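Local coordinates for exopolysaccharide biosynthesis protein (Pantoea stewartii subsp. stewartii DC283, PDB 6TGF) that modifies the glycan of the bacterial biofilm, probably as a hydrolase, and has a parallel beta-helix fold like that of bacteriophage tailspikes, at residues Lys70-Arg81 / Leu122-Glu133; Phe141-Pro149 / Thr179-Lys187. All coordinates share one frame; numbering follows the deposited sequence.

Contact 1: residues Lys70-Arg81 / Leu122-Glu133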
ATOM      1  N   LYS B  70     -61.474   0.643  33.832  1.00 47.68           N
ATOM      2  CA  LYS B  70     -62.580   0.935  32.882  1.00 47.43           C
ATOM      3  C   LYS B  70     -62.006   1.507  31.582  1.00 46.58           C
ATOM      4  O   LYS B  70     -61.195   2.449  31.662  1.00 46.58           O
ATOM      5  CB  LYS B  70     -63.566   1.926  33.509  1.00 48.06           C
ATOM      6  CG  LYS B  70     -64.036   1.585  34.918  1.00 48.67           C
ATOM      7  CD  LYS B  70     -65.530   1.727  35.107  1.00 49.02           C
ATOM      8  CE  LYS B  70     -65.931   2.013  36.538  1.00 49.59           C
ATOM      9  NZ  LYS B  70     -67.404   2.105  36.674  1.00 49.73           N
ATOM     10  N   LEU B  71     -62.430   0.961  30.435  1.00 45.68           N
ATOM     11  CA  LEU B  71     -61.998   1.381  29.074  1.00 44.95           C
ATOM     12  C   LEU B  71     -63.149   2.121  28.380  1.00 44.47           C
ATOM     13  O   LEU B  71     -64.287   1.610  28.408  1.00 44.18           O
ATOM     14  CB  LEU B  71     -61.570   0.137  28.285  1.00 44.51           C
ATOM     15  CG  LEU B  71     -61.153   0.370  26.831  1.00 44.34           C
ATOM     16  CD1 LEU B  71     -59.913   1.249  26.748  1.00 44.39           C
ATOM     17  CD2 LEU B  71     -60.913  -0.952  26.121  1.00 44.06           C
ATOM     18  N   TRP B  72     -62.850   3.283  27.791  1.00 44.18           N
ATOM     19  CA  TRP B  72     -63.787   4.121  26.993  1.00 43.96           C
ATOM     20  C   TRP B  72     -63.284   4.210  25.549  1.00 43.44           C
ATOM     21  O   TRP B  72     -62.080   4.459  25.364  1.00 43.17           O
ATOM     22  CB  TRP B  72     -63.920   5.521  27.604  1.00 44.43           C
ATOM     23  CG  TRP B  72     -64.776   5.614  28.829  1.00 44.63           C
ATOM     24  CD1 TRP B  72     -66.124   5.819  28.878  1.00 44.89           C
ATOM     25  CD2 TRP B  72     -64.331   5.554  30.196  1.00 44.75           C
ATOM     26  NE1 TRP B  72     -66.551   5.878  30.178  1.00 45.02           N
ATOM     27  CE2 TRP B  72     -65.473   5.721  31.009  1.00 44.97           C
ATOM     28  CE3 TRP B  72     -63.087   5.369  30.809  1.00 44.90           C
ATOM     29  CZ2 TRP B  72     -65.405   5.699  32.401  1.00 45.20           C
ATOM     30  CZ3 TRP B  72     -63.020   5.354  32.185  1.00 45.18           C
ATOM     31  CH2 TRP B  72     -64.164   5.517  32.968  1.00 45.31           C
ATOM     32  N   ILE B  73     -64.178   4.014  24.577  1.00 43.25           N
ATOM     33  CA  ILE B  73     -63.937   4.266  23.124  1.00 43.19           C
ATOM     34  C   ILE B  73     -64.908   5.369  22.689  1.00 43.58           C
ATOM     35  O   ILE B  73     -66.119   5.090  22.613  1.00 43.64           O
ATOM     36  CB  ILE B  73     -64.117   2.982  22.286  1.00 42.86           C
ATOM     37  CG1 ILE B  73     -63.486   1.753  22.947  1.00 42.57           C
ATOM     38  CG2 ILE B  73     -63.602   3.189  20.869  1.00 42.81           C
ATOM     39  CD1 ILE B  73     -61.983   1.818  23.087  1.00 42.53           C
ATOM     40  N   GLY B  74     -64.394   6.578  22.440  1.00 44.23           N
ATOM     41  CA  GLY B  74     -65.203   7.776  22.141  1.00 44.74           C
ATOM     42  C   GLY B  74     -64.903   8.347  20.767  1.00 45.01           C
ATOM     43  O   GLY B  74     -63.978   7.842  20.101  1.00 44.77           O
ATOM     44  N   ARG B  75     -65.662   9.371  20.363  1.00 45.62           N
ATOM     45  CA  ARG B  75     -65.508  10.073  19.061  1.00 46.23           C
ATOM     46  C   ARG B  75     -64.128  10.736  19.006  1.00 46.17           C
ATOM     47  O   ARG B  75     -63.701  11.295  20.036  1.00 46.03           O
ATOM     48  CB  ARG B  75     -66.594  11.136  18.879  1.00 47.04           C
ATOM     49  CG  ARG B  75     -66.659  11.713  17.470  1.00 47.65           C
ATOM     50  CD  ARG B  75     -67.476  12.985  17.368  1.00 48.39           C
ATOM     51  NE  ARG B  75     -68.324  13.201  18.531  1.00 48.54           N
ATOM     52  CZ  ARG B  75     -68.112  14.110  19.480  1.00 49.01           C
ATOM     53  NH1 ARG B  75     -67.074  14.927  19.422  1.00 49.19           N
ATOM     54  NH2 ARG B  75     -68.956  14.198  20.491  1.00 49.30           N
ATOM     55  N   ALA B  76     -63.475  10.683  17.842  1.00 46.19           N
ATOM     56  CA  ALA B  76     -62.171  11.333  17.575  1.00 46.67           C
ATOM     57  C   ALA B  76     -62.298  12.841  17.823  1.00 47.60           C
ATOM     58  O   ALA B  76     -63.186  13.467  17.209  1.00 48.07           O
ATOM     59  CB  ALA B  76     -61.724  11.034  16.166  1.00 46.54           C
ATOM     60  N   GLY B  77     -61.461  13.383  18.717  1.00 48.07           N
ATOM     61  CA  GLY B  77     -61.377  14.821  19.043  1.00 48.89           C
ATOM     62  C   GLY B  77     -62.021  15.168  20.378  1.00 49.41           C
ATOM     63  O   GLY B  77     -62.135  16.377  20.664  1.00 50.09           O
ATOM     64  N   SER B  78     -62.418  14.167  21.172  1.00 49.45           N
ATOM     65  CA  SER B  78     -63.148  14.336  22.459  1.00 49.89           C
ATOM     66  C   SER B  78     -62.497  13.499  23.566  1.00 49.96           C
ATOM     67  O   SER B  78     -61.753  12.559  23.237  1.00 49.46           O
ATOM     68  CB  SER B  78     -64.599  13.965  22.300  1.00 49.87           C
ATOM     69  OG  SER B  78     -64.750  12.562  22.130  1.00 49.23           O
ATOM     70  N   ASP B  79     -62.775  13.837  24.829  1.00 50.64           N
ATOM     71  CA  ASP B  79     -62.538  12.952  26.001  1.00 50.83           C
ATOM     72  C   ASP B  79     -63.634  11.879  25.989  1.00 50.88           C
ATOM     73  O   ASP B  79     -64.811  12.241  26.182  1.00 51.24           O
ATOM     74  CB  ASP B  79     -62.516  13.744  27.313  1.00 51.26           C
ATOM     75  CG  ASP B  79     -62.269  12.900  28.556  1.00 51.21           C
ATOM     76  OD1 ASP B  79     -62.027  11.686  28.409  1.00 50.98           O
ATOM     77  OD2 ASP B  79     -62.320  13.466  29.666  1.00 51.45           O
ATOM     78  N   ALA B  80     -63.254  10.616  25.771  1.00 50.61           N
ATOM     79  CA  ALA B  80     -64.166   9.469  25.546  1.00 50.60           C
ATOM     80  C   ALA B  80     -64.990   9.160  26.805  1.00 50.80           C
ATOM     81  O   ALA B  80     -66.008   8.457  26.672  1.00 50.54           O
ATOM     82  CB  ALA B  80     -63.372   8.262  25.108  1.00 50.26           C
ATOM     83  N   ARG B  81     -64.567   9.655  27.972  1.00 51.61           N
ATOM     84  CA  ARG B  81     -65.206   9.375  29.288  1.00 52.27           C
ATOM     85  C   ARG B  81     -66.452  10.249  29.477  1.00 52.53           C
ATOM     86  O   ARG B  81     -67.367   9.815  30.205  1.00 52.40           O
ATOM     87  CB  ARG B  81     -64.221   9.629  30.433  1.00 52.96           C
ATOM     88  CG  ARG B  81     -62.891   8.901  30.293  1.00 53.18           C
ATOM     89  CD  ARG B  81     -62.150   8.829  31.614  1.00 53.85           C
ATOM     90  NE  ARG B  81     -61.892  10.157  32.155  1.00 54.67           N
ATOM     91  CZ  ARG B  81     -60.872  10.941  31.812  1.00 55.18           C
ATOM     92  NH1 ARG B  81     -59.981  10.542  30.919  1.00 55.00           N
ATOM     93  NH2 ARG B  81     -60.743  12.132  32.372  1.00 55.88           N
ATOM     94  N   LEU B 122     -62.768  -6.362  19.725  1.00 36.15           N
ATOM     95  CA  LEU B 122     -63.597  -5.136  19.861  1.00 36.25           C
ATOM     96  C   LEU B 122     -63.562  -4.386  18.526  1.00 36.39           C
ATOM     97  O   LEU B 122     -62.488  -3.856  18.181  1.00 36.38           O
ATOM     98  CB  LEU B 122     -63.052  -4.270  21.002  1.00 36.16           C
ATOM     99  CG  LEU B 122     -63.149  -4.874  22.403  1.00 36.15           C
ATOM    100  CD1 LEU B 122     -62.536  -3.942  23.437  1.00 36.15           C
ATOM    101  CD2 LEU B 122     -64.590  -5.192  22.770  1.00 36.22           C
ATOM    102  N   ILE B 123     -64.682  -4.379  17.795  1.00 36.57           N
ATOM    103  CA  ILE B 123     -64.845  -3.636  16.509  1.00 36.78           C
ATOM    104  C   ILE B 123     -65.432  -2.253  16.815  1.00 36.89           C
ATOM    105  O   ILE B 123     -66.399  -2.176  17.601  1.00 36.78           O
ATOM    106  CB  ILE B 123     -65.707  -4.426  15.499  1.00 36.91           C
ATOM    107  CG1 ILE B 123     -65.000  -5.698  15.022  1.00 36.92           C
ATOM    108  CG2 ILE B 123     -66.119  -3.552  14.324  1.00 37.14           C
ATOM    109  CD1 ILE B 123     -65.453  -6.953  15.716  1.00 36.97           C
ATOM    110  N   ALA B 124     -64.858  -1.209  16.208  1.00 37.04           N
ATOM    111  CA  ALA B 124     -65.316   0.198  16.288  1.00 37.30           C
ATOM    112  C   ALA B 124     -64.661   1.008  15.164  1.00 37.62           C
ATOM    113  O   ALA B 124     -63.896   0.417  14.375  1.00 37.40           O
ATOM    114  CB  ALA B 124     -64.991   0.771  17.646  1.00 37.19           C
ATOM    115  N   ASN B 125     -64.963   2.306  15.093  1.00 38.16           N
ATOM    116  CA  ASN B 125     -64.365   3.259  14.119  1.00 38.53           C
ATOM    117  C   ASN B 125     -62.858   3.307  14.359  1.00 38.46           C
ATOM    118  O   ASN B 125     -62.431   3.555  15.484  1.00 38.35           O
ATOM    119  CB  ASN B 125     -64.999   4.648  14.240  1.00 38.86           C
ATOM    120  CG  ASN B 125     -64.685   5.562  13.074  1.00 39.16           C
ATOM    121  OD1 ASN B 125     -63.611   5.485  12.481  1.00 39.07           O
ATOM    122  ND2 ASN B 125     -65.614   6.446  12.750  1.00 39.54           N
ATOM    123  N   PRO B 126     -62.004   3.057  13.336  1.00 38.62           N
ATOM    124  CA  PRO B 126     -60.555   3.193  13.498  1.00 38.73           C
ATOM    125  C   PRO B 126     -60.172   4.600  13.981  1.00 39.20           C
ATOM    126  O   PRO B 126     -59.215   4.722  14.724  1.00 39.26           O
ATOM    127  CB  PRO B 126     -59.979   2.899  12.102  1.00 38.72           C
ATOM    128  CG  PRO B 126     -61.161   3.023  11.160  1.00 38.86           C
ATOM    129  CD  PRO B 126     -62.368   2.622  11.979  1.00 38.79           C
ATOM    130  N   SER B 127     -60.926   5.615  13.549  1.00 39.76           N
ATOM    131  CA  SER B 127     -60.868   7.003  14.077  1.00 40.27           C
ATOM    132  C   SER B 127     -61.710   7.077  15.355  1.00 40.39           C
ATOM    133  O   SER B 127     -62.951   7.056  15.245  1.00 40.45           O
ATOM    134  CB  SER B 127     -61.330   8.001  13.044  1.00 40.64           C
ATOM    135  OG  SER B 127     -61.051   9.327  13.463  1.00 40.97           O
ATOM    136  N   HIS B 128     -61.059   7.135  16.521  1.00 40.61           N
ATOM    137  CA  HIS B 128     -61.723   7.165  17.852  1.00 41.07           C
ATOM    138  C   HIS B 128     -60.793   7.767  18.909  1.00 41.50           C
ATOM    139  O   HIS B 128     -59.561   7.640  18.767  1.00 41.16           O
ATOM    140  CB  HIS B 128     -62.182   5.756  18.255  1.00 40.89           C
ATOM    141  CG  HIS B 128     -61.066   4.788  18.463  1.00 40.58           C
ATOM    142  ND1 HIS B 128     -60.583   3.987  17.446  1.00 40.35           N
ATOM    143  CD2 HIS B 128     -60.338   4.485  19.561  1.00 40.47           C
ATOM    144  CE1 HIS B 128     -59.607   3.234  17.906  1.00 40.30           C
ATOM    145  NE2 HIS B 128     -59.436   3.520  19.202  1.00 40.41           N
ATOM    146  N   ALA B 129     -61.383   8.407  19.921  1.00 42.51           N
ATOM    147  CA  ALA B 129     -60.742   8.744  21.212  1.00 43.39           C
ATOM    148  C   ALA B 129     -60.745   7.488  22.087  1.00 43.84           C
ATOM    149  O   ALA B 129     -61.688   6.684  21.954  1.00 43.55           O
ATOM    150  CB  ALA B 129     -61.479   9.875  21.885  1.00 43.75           C
ATOM    151  N   MET B 130     -59.731   7.328  22.939  1.00 44.79           N
ATOM    152  CA  MET B 130     -59.616   6.181  23.877  1.00 45.44           C
ATOM    153  C   MET B 130     -59.134   6.689  25.240  1.00 45.72           C
ATOM    154  O   MET B 130     -58.149   7.454  25.276  1.00 45.64           O
ATOM    155  CB  MET B 130     -58.644   5.125  23.344  1.00 45.94           C
ATOM    156  CG  MET B 130     -58.710   3.809  24.098  1.00 46.31           C
ATOM    157  SD  MET B 130     -57.407   2.662  23.592  1.00 47.04           S
ATOM    158  CE  MET B 130     -58.192   1.875  22.187  1.00 46.71           C
ATOM    159  N   ALA B 131     -59.818   6.274  26.311  1.00 46.05           N
ATOM    160  CA  ALA B 131     -59.521   6.643  27.713  1.00 46.67           C
ATOM    161  C   ALA B 131     -59.513   5.380  28.580  1.00 46.94           C
ATOM    162  O   ALA B 131     -60.450   4.569  28.457  1.00 46.70           O
ATOM    163  CB  ALA B 131     -60.537   7.644  28.205  1.00 46.89           C
ATOM    164  N   LEU B 132     -58.478   5.224  29.412  1.00 47.75           N
ATOM    165  CA  LEU B 132     -58.345   4.118  30.394  1.00 48.37           C
ATOM    166  C   LEU B 132     -58.175   4.713  31.795  1.00 49.41           C
ATOM    167  O   LEU B 132     -57.248   5.525  31.984  1.00 49.22           O
ATOM    168  CB  LEU B 132     -57.145   3.245  30.013  1.00 48.24           C
ATOM    169  CG  LEU B 132     -56.901   2.023  30.899  1.00 48.14           C
ATOM    170  CD1 LEU B 132     -58.051   1.034  30.807  1.00 47.95           C
ATOM    171  CD2 LEU B 132     -55.593   1.345  30.528  1.00 48.23           C
ATOM    172  N   GLU B 133     -59.060   4.331  32.723  1.00 50.67           N
ATOM    173  CA  GLU B 133     -58.935   4.590  34.182  1.00 51.86           C
ATOM    174  C   GLU B 133     -58.706   3.256  34.897  1.00 52.46           C
ATOM    175  O   GLU B 133     -59.173   2.224  34.374  1.00 52.07           O
ATOM    176  CB  GLU B 133     -60.197   5.250  34.741  1.00 52.21           C
ATOM    177  CG  GLU B 133     -60.405   6.679  34.279  1.00 52.59           C
ATOM    178  CD  GLU B 133     -61.531   7.415  34.986  1.00 53.02           C
ATOM    179  OE1 GLU B 133     -62.393   6.743  35.588  1.00 53.07           O
ATOM    180  OE2 GLU B 133     -61.542   8.662  34.937  1.00 53.33           O
TER
HETATM  181  O   HOH W   1     -64.761   8.944  15.884  1.00 41.77           O

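Contact 2: residues Phe141-Pro149 / Thr179-Lys187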
ATOM      1  N   PHE B 141     -54.433   6.532  30.367  1.00 54.22           N
ATOM      2  CA  PHE B 141     -54.466   7.333  29.113  1.00 54.13           C
ATOM      3  C   PHE B 141     -55.661   8.289  29.138  1.00 53.66           C
ATOM      4  O   PHE B 141     -56.644   8.021  29.855  1.00 53.08           O
ATOM      5  CB  PHE B 141     -54.647   6.479  27.854  1.00 54.49           C
ATOM      6  CG  PHE B 141     -53.851   5.203  27.770  1.00 54.90           C
ATOM      7  CD1 PHE B 141     -52.486   5.231  27.534  1.00 55.50           C
ATOM      8  CD2 PHE B 141     -54.482   3.971  27.859  1.00 55.01           C
ATOM      9  CE1 PHE B 141     -51.764   4.051  27.431  1.00 55.65           C
ATOM     10  CE2 PHE B 141     -53.759   2.794  27.757  1.00 55.28           C
ATOM     11  CZ  PHE B 141     -52.401   2.835  27.542  1.00 55.54           C
ATOM     12  N   ASN B 142     -55.568   9.359  28.345  1.00 53.56           N
ATOM     13  CA  ASN B 142     -56.713  10.193  27.894  1.00 53.32           C
ATOM     14  C   ASN B 142     -56.362  10.757  26.513  1.00 53.05           C
ATOM     15  O   ASN B 142     -55.883  11.905  26.442  1.00 53.38           O
ATOM     16  CB  ASN B 142     -57.064  11.286  28.908  1.00 53.74           C
ATOM     17  CG  ASN B 142     -58.306  12.066  28.530  1.00 53.92           C
ATOM     18  OD1 ASN B 142     -59.133  11.595  27.751  1.00 53.43           O
ATOM     19  ND2 ASN B 142     -58.453  13.257  29.086  1.00 54.43           N
ATOM     20  N   ILE B 143     -56.570   9.955  25.466  1.00 52.67           N
ATOM     21  CA  ILE B 143     -56.159  10.262  24.064  1.00 52.67           C
ATOM     22  C   ILE B 143     -57.399  10.681  23.279  1.00 52.90           C
ATOM     23  O   ILE B 143     -58.312   9.879  23.091  1.00 52.19           O
ATOM     24  CB  ILE B 143     -55.444   9.053  23.429  1.00 52.30           C
ATOM     25  CG1 ILE B 143     -54.246   8.603  24.271  1.00 52.22           C
ATOM     26  CG2 ILE B 143     -55.041   9.354  21.993  1.00 52.28           C
ATOM     27  CD1 ILE B 143     -53.778   7.196  23.981  1.00 51.88           C
ATOM     28  N   PRO B 144     -57.465  11.943  22.792  1.00 53.70           N
ATOM     29  CA  PRO B 144     -58.642  12.433  22.075  1.00 54.02           C
ATOM     30  C   PRO B 144     -58.750  11.884  20.644  1.00 53.96           C
ATOM     31  O   PRO B 144     -59.842  11.860  20.117  1.00 54.06           O
ATOM     32  CB  PRO B 144     -58.435  13.955  22.068  1.00 54.43           C
ATOM     33  CG  PRO B 144     -56.931  14.121  22.070  1.00 54.43           C
ATOM     34  CD  PRO B 144     -56.408  12.961  22.893  1.00 54.06           C
ATOM     35  N   ASP B 145     -57.623  11.476  20.051  1.00 54.14           N
ATOM     36  CA  ASP B 145     -57.566  10.846  18.706  1.00 54.40           C
ATOM     37  C   ASP B 145     -56.321   9.957  18.640  1.00 53.95           C
ATOM     38  O   ASP B 145     -55.204  10.506  18.694  1.00 53.81           O
ATOM     39  CB  ASP B 145     -57.578  11.908  17.603  1.00 55.32           C
ATOM     40  CG  ASP B 145     -57.662  11.352  16.190  1.00 55.72           C
ATOM     41  OD1 ASP B 145     -57.965  10.149  16.041  1.00 55.61           O
ATOM     42  OD2 ASP B 145     -57.427  12.132  15.244  1.00 56.51           O
ATOM     43  N   VAL B 146     -56.519   8.640  18.520  1.00 53.88           N
ATOM     44  CA  VAL B 146     -55.431   7.613  18.507  1.00 53.95           C
ATOM     45  C   VAL B 146     -54.673   7.686  17.174  1.00 54.65           C
ATOM     46  O   VAL B 146     -53.629   7.021  17.068  1.00 54.04           O
ATOM     47  CB  VAL B 146     -55.973   6.192  18.772  1.00 53.11           C
ATOM     48  CG1 VAL B 146     -56.695   6.101  20.107  1.00 52.92           C
ATOM     49  CG2 VAL B 146     -56.861   5.681  17.645  1.00 52.95           C
ATOM     50  N   SER B 147     -55.175   8.457  16.203  1.00 56.31           N
ATOM     51  CA  SER B 147     -54.559   8.665  14.864  1.00 57.54           C
ATOM     52  C   SER B 147     -53.550   9.823  14.893  1.00 58.88           C
ATOM     53  O   SER B 147     -52.808   9.965  13.902  1.00 58.69           O
ATOM     54  CB  SER B 147     -55.621   8.896  13.821  1.00 57.84           C
ATOM     55  OG  SER B 147     -56.552   7.822  13.802  1.00 57.73           O
ATOM     56  N   GLN B 148     -53.518  10.614  15.974  1.00 60.90           N
ATOM     57  CA  GLN B 148     -52.588  11.767  16.143  1.00 62.81           C
ATOM     58  C   GLN B 148     -51.669  11.529  17.340  1.00 63.53           C
ATOM     59  O   GLN B 148     -52.113  11.042  18.378  1.00 63.42           O
ATOM     60  CB  GLN B 148     -53.365  13.071  16.341  1.00 63.91           C
ATOM     61  CG  GLN B 148     -54.202  13.480  15.138  1.00 64.58           C
ATOM     62  CD  GLN B 148     -53.386  13.572  13.873  1.00 65.03           C
ATOM     63  OE1 GLN B 148     -52.284  14.118  13.862  1.00 65.63           O
ATOM     64  NE2 GLN B 148     -53.920  13.029  12.792  1.00 65.13           N
ATOM     65  N   PRO B 149     -50.365  11.877  17.234  1.00 64.45           N
ATOM     66  CA  PRO B 149     -49.439  11.762  18.363  1.00 64.62           C
ATOM     67  C   PRO B 149     -49.611  12.908  19.373  1.00 65.21           C
ATOM     68  O   PRO B 149     -49.754  12.598  20.541  1.00 65.58           O
ATOM     69  CB  PRO B 149     -48.061  11.820  17.689  1.00 64.61           C
ATOM     70  CG  PRO B 149     -48.286  12.681  16.463  1.00 64.85           C
ATOM     71  CD  PRO B 149     -49.704  12.383  16.020  1.00 64.73           C
ATOM     72  N   THR B 179     -50.511  -7.601  15.752  1.00 34.29           N
ATOM     73  CA  THR B 179     -50.772  -6.698  16.905  1.00 34.46           C
ATOM     74  C   THR B 179     -51.028  -5.275  16.397  1.00 34.62           C
ATOM     75  O   THR B 179     -50.054  -4.617  15.998  1.00 34.53           O
ATOM     76  CB  THR B 179     -49.603  -6.710  17.898  1.00 34.43           C
ATOM     77  OG1 THR B 179     -49.371  -8.060  18.303  1.00 34.35           O
ATOM     78  CG2 THR B 179     -49.856  -5.844  19.113  1.00 34.45           C
ATOM     79  N   ARG B 180     -52.283  -4.818  16.423  1.00 34.87           N
ATOM     80  CA  ARG B 180     -52.655  -3.413  16.102  1.00 35.14           C
ATOM     81  C   ARG B 180     -52.134  -2.511  17.219  1.00 35.26           C
ATOM     82  O   ARG B 180     -52.342  -2.809  18.393  1.00 35.29           O
ATOM     83  CB  ARG B 180     -54.172  -3.269  15.940  1.00 35.38           C
ATOM     84  CG  ARG B 180     -54.650  -1.832  15.781  1.00 35.65           C
ATOM     85  CD  ARG B 180     -56.117  -1.735  15.407  1.00 35.89           C
ATOM     86  NE  ARG B 180     -56.311  -1.472  13.987  1.00 36.04           N
ATOM     87  CZ  ARG B 180     -56.684  -0.308  13.459  1.00 36.25           C
ATOM     88  NH1 ARG B 180     -56.924   0.740  14.227  1.00 36.51           N
ATOM     89  NH2 ARG B 180     -56.824  -0.199  12.149  1.00 36.48           N
ATOM     90  N   PRO B 181     -51.427  -1.400  16.899  1.00 35.37           N
ATOM     91  CA  PRO B 181     -51.035  -0.422  17.915  1.00 35.57           C
ATOM     92  C   PRO B 181     -52.253   0.152  18.653  1.00 35.98           C
ATOM     93  O   PRO B 181     -53.297   0.285  18.039  1.00 35.80           O
ATOM     94  CB  PRO B 181     -50.322   0.688  17.125  1.00 35.62           C
ATOM     95  CG  PRO B 181     -49.902   0.035  15.823  1.00 35.40           C
ATOM     96  CD  PRO B 181     -50.933  -1.043  15.559  1.00 35.32           C
ATOM     97  N   LEU B 182     -52.092   0.472  19.941  1.00 36.60           N
ATOM     98  CA  LEU B 182     -53.143   1.116  20.777  1.00 37.14           C
ATOM     99  C   LEU B 182     -53.456   2.505  20.211  1.00 37.61           C
ATOM    100  O   LEU B 182     -54.649   2.864  20.155  1.00 37.80           O
ATOM    101  CB  LEU B 182     -52.666   1.215  22.230  1.00 37.38           C
ATOM    102  CG  LEU B 182     -52.712  -0.082  23.036  1.00 37.49           C
ATOM    103  CD1 LEU B 182     -52.136   0.132  24.428  1.00 37.70           C
ATOM    104  CD2 LEU B 182     -54.130  -0.625  23.129  1.00 37.57           C
ATOM    105  N   PHE B 183     -52.415   3.243  19.812  1.00 38.07           N
ATOM    106  CA  PHE B 183     -52.502   4.628  19.278  1.00 38.60           C
ATOM    107  C   PHE B 183     -51.282   4.927  18.398  1.00 38.95           C
ATOM    108  O   PHE B 183     -50.307   4.148  18.421  1.00 39.10           O
ATOM    109  CB  PHE B 183     -52.611   5.627  20.432  1.00 38.82           C
ATOM    110  CG  PHE B 183     -51.585   5.439  21.521  1.00 38.80           C
ATOM    111  CD1 PHE B 183     -50.314   5.981  21.403  1.00 38.86           C
ATOM    112  CD2 PHE B 183     -51.888   4.719  22.666  1.00 38.72           C
ATOM    113  CE1 PHE B 183     -49.372   5.805  22.404  1.00 38.87           C
ATOM    114  CE2 PHE B 183     -50.944   4.546  23.667  1.00 38.79           C
ATOM    115  CZ  PHE B 183     -49.688   5.087  23.534  1.00 38.86           C
ATOM    116  N   GLU B 184     -51.348   6.029  17.644  1.00 39.49           N
ATOM    117  CA  GLU B 184     -50.250   6.540  16.779  1.00 39.81           C
ATOM    118  C   GLU B 184     -49.061   6.927  17.668  1.00 39.86           C
ATOM    119  O   GLU B 184     -49.221   7.838  18.509  1.00 39.96           O
ATOM    120  CB  GLU B 184     -50.737   7.732  15.952  1.00 40.34           C
ATOM    121  CG  GLU B 184     -49.708   8.268  14.969  1.00 40.60           C
ATOM    122  CD  GLU B 184     -49.408   7.360  13.789  1.00 40.56           C
ATOM    123  OE1 GLU B 184     -50.347   6.707  13.289  1.00 40.76           O
ATOM    124  OE2 GLU B 184     -48.236   7.309  13.371  1.00 40.52           O
ATOM    125  N   GLY B 185     -47.922   6.249  17.491  1.00 39.56           N
ATOM    126  CA  GLY B 185     -46.672   6.511  18.230  1.00 39.67           C
ATOM    127  C   GLY B 185     -46.497   5.589  19.425  1.00 39.66           C
ATOM    128  O   GLY B 185     -45.518   5.785  20.171  1.00 39.77           O
ATOM    129  N   ALA B 186     -47.408   4.627  19.611  1.00 39.80           N
ATOM    130  CA  ALA B 186     -47.351   3.598  20.678  1.00 40.03           C
ATOM    131  C   ALA B 186     -46.059   2.788  20.527  1.00 40.15           C
ATOM    132  O   ALA B 186     -45.794   2.308  19.407  1.00 39.80           O
ATOM    133  CB  ALA B 186     -48.568   2.709  20.611  1.00 39.92           C
ATOM    134  N   LYS B 187     -45.285   2.657  21.608  1.00 40.62           N
ATOM    135  CA  LYS B 187     -43.967   1.967  21.610  1.00 40.80           C
ATOM    136  C   LYS B 187     -44.156   0.510  22.039  1.00 40.56           C
ATOM    137  O   LYS B 187     -44.955   0.256  22.966  1.00 40.79           O
ATOM    138  CB  LYS B 187     -42.973   2.690  22.524  1.00 41.53           C
ATOM    139  CG  LYS B 187     -42.551   4.067  22.031  1.00 42.07           C
ATOM    140  CD  LYS B 187     -41.442   4.701  22.841  1.00 42.63           C
ATOM    141  CE  LYS B 187     -41.549   6.210  22.890  1.00 43.28           C
ATOM    142  NZ  LYS B 187     -40.235   6.850  23.131  1.00 43.71           N
TER
HETATM  143  O   HOH W   2     -51.515   8.963  19.809  1.00 40.48           O

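Contact 1: residues Lys70-Arg81 / Leu122-Glu133
Strands 70-74 and 129-133 pair antiparallel as the two central strands of a four-stranded sheet in the N-terminal head-binding-like region, their axes 4.6 Å apart at closest. Three hydrogen-bonded pairs, K70 with E133, W72 with A131 and G74 with A129, alternate with the non-hydrogen-bonded pairs L71-L132 and I73-M130. W72 N gives to A131 O at 2.8 Å.

L71, I73, M130 and L132 share an apolar face, on which residues of strands 89-92 and 105-107 also pack. L71 reaches M130 because its CG stands opposite the backbone N (chi1 177°), which brings CD1 to 3.9 Å from M130 CG. I73 and M130 run side by side, while I73 CG2 leans on the imidazole of H128, whose ND1 gives a bond to N125 O.

Beside W72 and E133 on the other face, G74, A129 and A131 are small enough for the returning chain 75-81 to lie close. A80 CB packs on both alanine methyls, and that of A131 lies 3.4 Å from R81 CG, which sits above one face of the W72 indole, toward its rim. G77 takes the third position of the type II turn 75-78, where positive phi suits glycine.

R81 NE lies 3.2 Å from E133 OE2, but the oxygen stands well out of the guanidinium plane, as does D79 OD2. R81 is therefore probably held between two carboxylates by charge attraction rather than by directed N-H bonds, leaving precise alignment to the backbone ladder.

Contact 2: residues Phe141-Pro149 / Thr179-Lys187
The ring of F141 receives the edge of F183 on its face in an offset edge-to-face pair, centroids 5.8 Å apart and planes at 67°. One face of the F183 ring carries the methyl of A186, from its own loop, while I143 comes in obliquely, its CD1 3.4 Å from F183 CD2. L182 CD1 also meets the F141 ring obliquely, 4.1 Å from F141 CZ. The phenyl of F183 projects between its own backbone N and carbonyl carbon (chi1 49°), a setting that turns it back toward strand 141-143.

Beside this apolar patch the backbones meet once: E184 N gives a hydrogen bond of 2.6 Å to V146 O, in the carbonyl plane. V146 packs its branched CB on F183 CB, and a water donates to both Q148 O and E184 O. Two turns present these groups: a type I turn at 145-148, with an Asx turn in which S147 N gives to D145 OD1, and a type II turn at 183-186, where G185 suits the positive phi. E184 OE2 is hydrogen-bonded to S207 OG and OE1 to F208 N.

A single direct backbone bond and a bridging water thus link the two loops to each other, while the rings join the sheet edge to the loop before strand 187-190 through dispersion and weak ring electrostatics.

How the contacts relate
Contact 1 and contact 2 lie in series along the chain, their centres about 10 Å apart, and both reach one sheet: strand 139-143, which begins contact 2, is the edge strand next to 129-134 of contact 1. Backbone bonds probably join them directly, from M130 N to I143 O at 2.9 Å and from G77 N to P144 O at 2.6 Å. Side chains continue the junction, with F141 on L132 and V146 on both M130 and H128. Tetraethylene glycol, probably from the crystallisation liquor, comes within about 3 Å of the L132 side chain and about 4 Å of that of L182, nearest atoms. The centres of contacts 1 and 2 lie about 65 and 55 Å from the chain's centre.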